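Local coordinates for activating signal cointegrator 1 complex subunit 3 (Homo sapiens, PDB 6YXQ), which unwinds DNA in the 3'-5' direction using ATP to open alkylated duplexes for repair, and also acts in the rescue of stalled ribosomes, at residues Phe100-Gly112 against Ala131-Ser143. Numbering follows the deposited sequence.
Sequences FLFMTFHLKDSVG and ATAACNATNRIIS
Helix segments 100-105 and 131-142 cross at -68° with their axes 8.9 Å apart, the CA atoms of F105 and C135 making the closest CA-CA approach, 5.5 Å, and residues 106-111 run on along helix 131-142. F105 is a knob in the hole made by A131, A134, C135 and T138. CB of C135 sits over one ring face, 3.6 Å from the F105 ring centroid, in a CH-pi contact; T104 CG2 covers the opposite face. With SG anti to the backbone N (chi1 175°), the C135 sulfur meets the F105 ring obliquely and also lies near S110 N. Cut back to an alanine, F105 would probably leave this hole unfilled and the C135 methylene without its aromatic partner. Further along, T138 CG2 packs 3.7 Å from F102 CD1, while I141 CG2 meets the F102 ring at its edge. N139 ties down the loop: ND2 gives a nearly straight bond (2.9 Å, 162°) to a lone pair of K108 O and another to C135 O, two bonds that should fix the amide's rotation. Within this ASCC2-binding N-terminal region of the helicase, helix 113-123 packs on L101 and V111, helix 51-61 on F102, and helix 64-85 on T138 and I141, where R140 salt-bridges D73.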
loop_
_atom_site.group_PDB
_atom_site.type_symbol
_atom_site.label_atom_id
_atom_site.label_comp_id
_atom_site.label_asym_id
_atom_site.label_seq_id
_atom_site.Cartn_x
_atom_site.Cartn_y
_atom_site.Cartn_z
ATOM N N PHE A 100 31.177 9.558 0.093
ATOM C CA PHE A 100 29.867 10.081 0.462
ATOM C C PHE A 100 29.928 11.572 0.768
ATOM O O PHE A 100 29.027 12.329 0.389
ATOM C CB PHE A 100 29.330 9.310 1.665
ATOM C CG PHE A 100 28.008 9.801 2.148
ATOM C CD1 PHE A 100 26.846 9.435 1.498
ATOM C CD2 PHE A 100 27.925 10.632 3.248
ATOM C CE1 PHE A 100 25.621 9.891 1.936
ATOM C CE2 PHE A 100 26.705 11.090 3.692
ATOM C CZ PHE A 100 25.550 10.717 3.035
ATOM N N LEU A 101 30.978 12.013 1.461
ATOM C CA LEU A 101 31.133 13.435 1.751
ATOM C C LEU A 101 31.304 14.235 0.468
ATOM O O LEU A 101 30.598 15.227 0.244
ATOM C CB LEU A 101 32.324 13.658 2.683
ATOM C CG LEU A 101 32.095 13.241 4.133
ATOM C CD1 LEU A 101 33.336 13.490 4.947
ATOM C CD2 LEU A 101 30.904 13.974 4.732
ATOM N N PHE A 102 32.240 13.810 -0.389
ATOM C CA PHE A 102 32.471 14.508 -1.649
ATOM C C PHE A 102 31.182 14.628 -2.443
ATOM O O PHE A 102 30.833 15.714 -2.917
ATOM C CB PHE A 102 33.542 13.786 -2.467
ATOM C CG PHE A 102 33.759 14.375 -3.836
ATOM C CD1 PHE A 102 34.698 15.374 -4.034
ATOM C CD2 PHE A 102 33.033 13.922 -4.927
ATOM C CE1 PHE A 102 34.905 15.915 -5.297
ATOM C CE2 PHE A 102 33.232 14.466 -6.193
ATOM C CZ PHE A 102 34.166 15.461 -6.377
ATOM N N MET A 103 30.448 13.519 -2.580
ATOM C CA MET A 103 29.203 13.551 -3.341
ATOM C C MET A 103 28.139 14.388 -2.646
ATOM O O MET A 103 27.249 14.932 -3.310
ATOM C CB MET A 103 28.700 12.129 -3.573
ATOM C CG MET A 103 29.633 11.304 -4.432
ATOM S SD MET A 103 29.866 12.041 -6.057
ATOM C CE MET A 103 28.159 12.216 -6.547
ATOM N N THR A 104 28.212 14.509 -1.321
ATOM C CA THR A 104 27.252 15.347 -0.623
ATOM C C THR A 104 27.448 16.817 -0.960
ATOM O O THR A 104 26.465 17.557 -1.080
ATOM C CB THR A 104 27.354 15.110 0.885
ATOM O OG1 THR A 104 26.905 13.781 1.191
ATOM C CG2 THR A 104 26.501 16.116 1.649
ATOM N N PHE A 105 28.692 17.252 -1.166
ATOM C CA PHE A 105 29.001 18.668 -1.325
ATOM C C PHE A 105 29.482 19.034 -2.723
ATOM O O PHE A 105 29.856 20.189 -2.946
ATOM C CB PHE A 105 30.054 19.100 -0.301
ATOM C CG PHE A 105 29.596 19.008 1.129
ATOM C CD1 PHE A 105 28.663 19.897 1.634
ATOM C CD2 PHE A 105 30.114 18.041 1.974
ATOM C CE1 PHE A 105 28.245 19.814 2.957
ATOM C CE2 PHE A 105 29.702 17.955 3.293
ATOM C CZ PHE A 105 28.768 18.843 3.783
ATOM N N HIS A 106 29.484 18.096 -3.673
ATOM C CA HIS A 106 30.071 18.406 -4.976
ATOM C C HIS A 106 29.244 19.410 -5.770
ATOM O O HIS A 106 29.777 20.025 -6.702
ATOM C CB HIS A 106 30.305 17.122 -5.787
ATOM C CG HIS A 106 29.101 16.617 -6.521
ATOM N ND1 HIS A 106 28.186 15.757 -5.952
ATOM C CD2 HIS A 106 28.684 16.819 -7.793
ATOM C CE1 HIS A 106 27.245 15.471 -6.834
ATOM N NE2 HIS A 106 27.526 16.101 -7.961
ATOM N N LEU A 107 27.975 19.616 -5.405
ATOM C CA LEU A 107 27.111 20.595 -6.060
ATOM C C LEU A 107 26.628 21.684 -5.110
ATOM O O LEU A 107 25.753 22.474 -5.483
ATOM C CB LEU A 107 25.904 19.904 -6.697
ATOM C CG LEU A 107 26.195 19.038 -7.915
ATOM C CD1 LEU A 107 24.973 18.222 -8.307
ATOM C CD2 LEU A 107 26.663 19.906 -9.059
ATOM N N LYS A 108 27.166 21.741 -3.891
ATOM C CA LYS A 108 26.753 22.706 -2.883
ATOM C C LYS A 108 27.992 23.368 -2.299
ATOM O O LYS A 108 28.997 22.698 -2.051
ATOM C CB LYS A 108 25.933 22.023 -1.778
ATOM C CG LYS A 108 24.732 21.247 -2.308
ATOM C CD LYS A 108 24.035 20.453 -1.216
ATOM C CE LYS A 108 23.403 19.171 -1.746
ATOM N NZ LYS A 108 23.661 17.986 -0.864
ATOM N N ASP A 109 27.927 24.683 -2.089
ATOM C CA ASP A 109 29.087 25.445 -1.639
ATOM C C ASP A 109 29.025 25.819 -0.166
ATOM O O ASP A 109 29.788 26.685 0.275
ATOM C CB ASP A 109 29.265 26.709 -2.485
ATOM C CG ASP A 109 28.052 27.601 -2.460
ATOM O OD1 ASP A 109 27.684 28.077 -1.365
ATOM O OD2 ASP A 109 27.469 27.831 -3.541
ATOM N N SER A 110 28.151 25.187 0.608
ATOM C CA SER A 110 28.049 25.482 2.030
ATOM C C SER A 110 27.422 24.288 2.736
ATOM O O SER A 110 26.943 23.345 2.105
ATOM C CB SER A 110 27.239 26.757 2.287
ATOM O OG SER A 110 25.897 26.607 1.856
ATOM N N VAL A 111 27.439 24.346 4.061
ATOM C CA VAL A 111 26.859 23.304 4.899
ATOM C C VAL A 111 25.432 23.710 5.234
ATOM O O VAL A 111 25.206 24.745 5.868
ATOM C CB VAL A 111 27.689 23.098 6.174
ATOM C CG1 VAL A 111 27.032 22.082 7.073
ATOM C CG2 VAL A 111 29.109 22.674 5.826
ATOM N N GLY A 112 24.461 22.899 4.807
ATOM C CA GLY A 112 23.064 23.180 5.042
ATOM C C GLY A 112 22.392 22.094 5.873
ATOM O O GLY A 112 22.962 21.017 6.130
ATOM N N ALA A 131 32.203 18.335 8.701
ATOM C CA ALA A 131 31.363 18.636 7.551
ATOM C C ALA A 131 31.827 19.914 6.864
ATOM O O ALA A 131 31.909 19.971 5.630
ATOM C CB ALA A 131 29.904 18.747 7.988
ATOM N N THR A 132 32.148 20.948 7.650
ATOM C CA THR A 132 32.671 22.183 7.062
ATOM C C THR A 132 33.978 21.921 6.321
ATOM O O THR A 132 34.176 22.399 5.198
ATOM C CB THR A 132 32.885 23.258 8.130
ATOM O OG1 THR A 132 31.635 23.874 8.462
ATOM C CG2 THR A 132 33.827 24.328 7.605
ATOM N N ALA A 133 34.888 21.173 6.946
ATOM C CA ALA A 133 36.181 20.901 6.324
ATOM C C ALA A 133 36.012 20.169 4.998
ATOM O O ALA A 133 36.632 20.531 3.985
ATOM C CB ALA A 133 37.053 20.089 7.276
ATOM N N ALA A 134 35.171 19.129 4.994
ATOM C CA ALA A 134 34.934 18.344 3.787
ATOM C C ALA A 134 34.264 19.174 2.700
ATOM O O ALA A 134 34.603 19.046 1.519
ATOM C CB ALA A 134 34.086 17.120 4.121
ATOM N N CYS A 135 33.313 20.034 3.075
ATOM C CA CYS A 135 32.679 20.896 2.083
ATOM C C CYS A 135 33.675 21.888 1.488
ATOM O O CYS A 135 33.669 22.130 0.274
ATOM C CB CYS A 135 31.498 21.630 2.708
ATOM S SG CYS A 135 30.751 22.819 1.602
ATOM N N ASN A 136 34.544 22.467 2.322
ATOM C CA ASN A 136 35.551 23.391 1.806
ATOM C C ASN A 136 36.493 22.690 0.835
ATOM O O ASN A 136 36.791 23.221 -0.242
ATOM C CB ASN A 136 36.337 24.022 2.956
ATOM C CG ASN A 136 35.517 25.030 3.743
ATOM O OD1 ASN A 136 34.377 25.323 3.390
ATOM N ND2 ASN A 136 36.090 25.551 4.823
ATOM N N ALA A 137 36.964 21.494 1.193
ATOM C CA ALA A 137 37.859 20.764 0.299
ATOM C C ALA A 137 37.166 20.404 -1.012
ATOM O O ALA A 137 37.754 20.530 -2.096
ATOM C CB ALA A 137 38.380 19.512 0.997
ATOM N N THR A 138 35.909 19.967 -0.935
ATOM C CA THR A 138 35.178 19.607 -2.142
ATOM C C THR A 138 34.998 20.803 -3.063
ATOM O O THR A 138 35.135 20.680 -4.286
ATOM C CB THR A 138 33.822 19.023 -1.773
ATOM O OG1 THR A 138 34.012 17.945 -0.851
ATOM C CG2 THR A 138 33.134 18.516 -3.009
ATOM N N ASN A 139 34.678 21.968 -2.497
ATOM C CA ASN A 139 34.483 23.140 -3.341
ATOM C C ASN A 139 35.803 23.638 -3.908
ATOM O O ASN A 139 35.843 24.146 -5.036
ATOM C CB ASN A 139 33.768 24.237 -2.562
ATOM C CG ASN A 139 32.270 24.064 -2.588
ATOM O OD1 ASN A 139 31.594 24.512 -3.514
ATOM N ND2 ASN A 139 31.742 23.387 -1.583
ATOM N N ARG A 140 36.891 23.492 -3.148
ATOM C CA ARG A 140 38.209 23.756 -3.704
ATOM C C ARG A 140 38.454 22.891 -4.928
ATOM O O ARG A 140 38.915 23.386 -5.962
ATOM C CB ARG A 140 39.290 23.515 -2.647
ATOM C CG ARG A 140 39.642 24.737 -1.808
ATOM C CD ARG A 140 40.964 24.555 -1.075
ATOM N NE ARG A 140 40.919 23.434 -0.138
ATOM C CZ ARG A 140 40.447 23.505 1.105
ATOM N NH1 ARG A 140 39.975 24.652 1.579
ATOM N NH2 ARG A 140 40.446 22.425 1.874
ATOM N N ILE A 141 38.125 21.598 -4.838
ATOM C CA ILE A 141 38.338 20.699 -5.973
ATOM C C ILE A 141 37.476 21.116 -7.163
ATOM O O ILE A 141 37.964 21.238 -8.294
ATOM C CB ILE A 141 38.060 19.242 -5.569
ATOM C CG1 ILE A 141 39.212 18.692 -4.741
ATOM C CG2 ILE A 141 37.852 18.376 -6.802
ATOM C CD1 ILE A 141 39.028 17.234 -4.362
ATOM N N ILE A 142 36.181 21.340 -6.926
ATOM C CA ILE A 142 35.266 21.643 -8.027
ATOM C C ILE A 142 35.616 22.976 -8.678
ATOM O O ILE A 142 35.328 23.195 -9.863
ATOM C CB ILE A 142 33.805 21.621 -7.536
ATOM C CG1 ILE A 142 33.444 20.242 -6.979
ATOM C CG2 ILE A 142 32.854 21.952 -8.665
ATOM C CD1 ILE A 142 33.445 19.153 -8.018
ATOM N N SER A 143 36.256 23.882 -7.934
ATOM C CA SER A 143 36.673 25.147 -8.523
ATOM C C SER A 143 37.651 24.965 -9.677
ATOM O O SER A 143 37.896 25.924 -10.416
ATOM C CB SER A 143 37.285 26.044 -7.447
ATOM O OG SER A 143 38.603 25.639 -7.127
#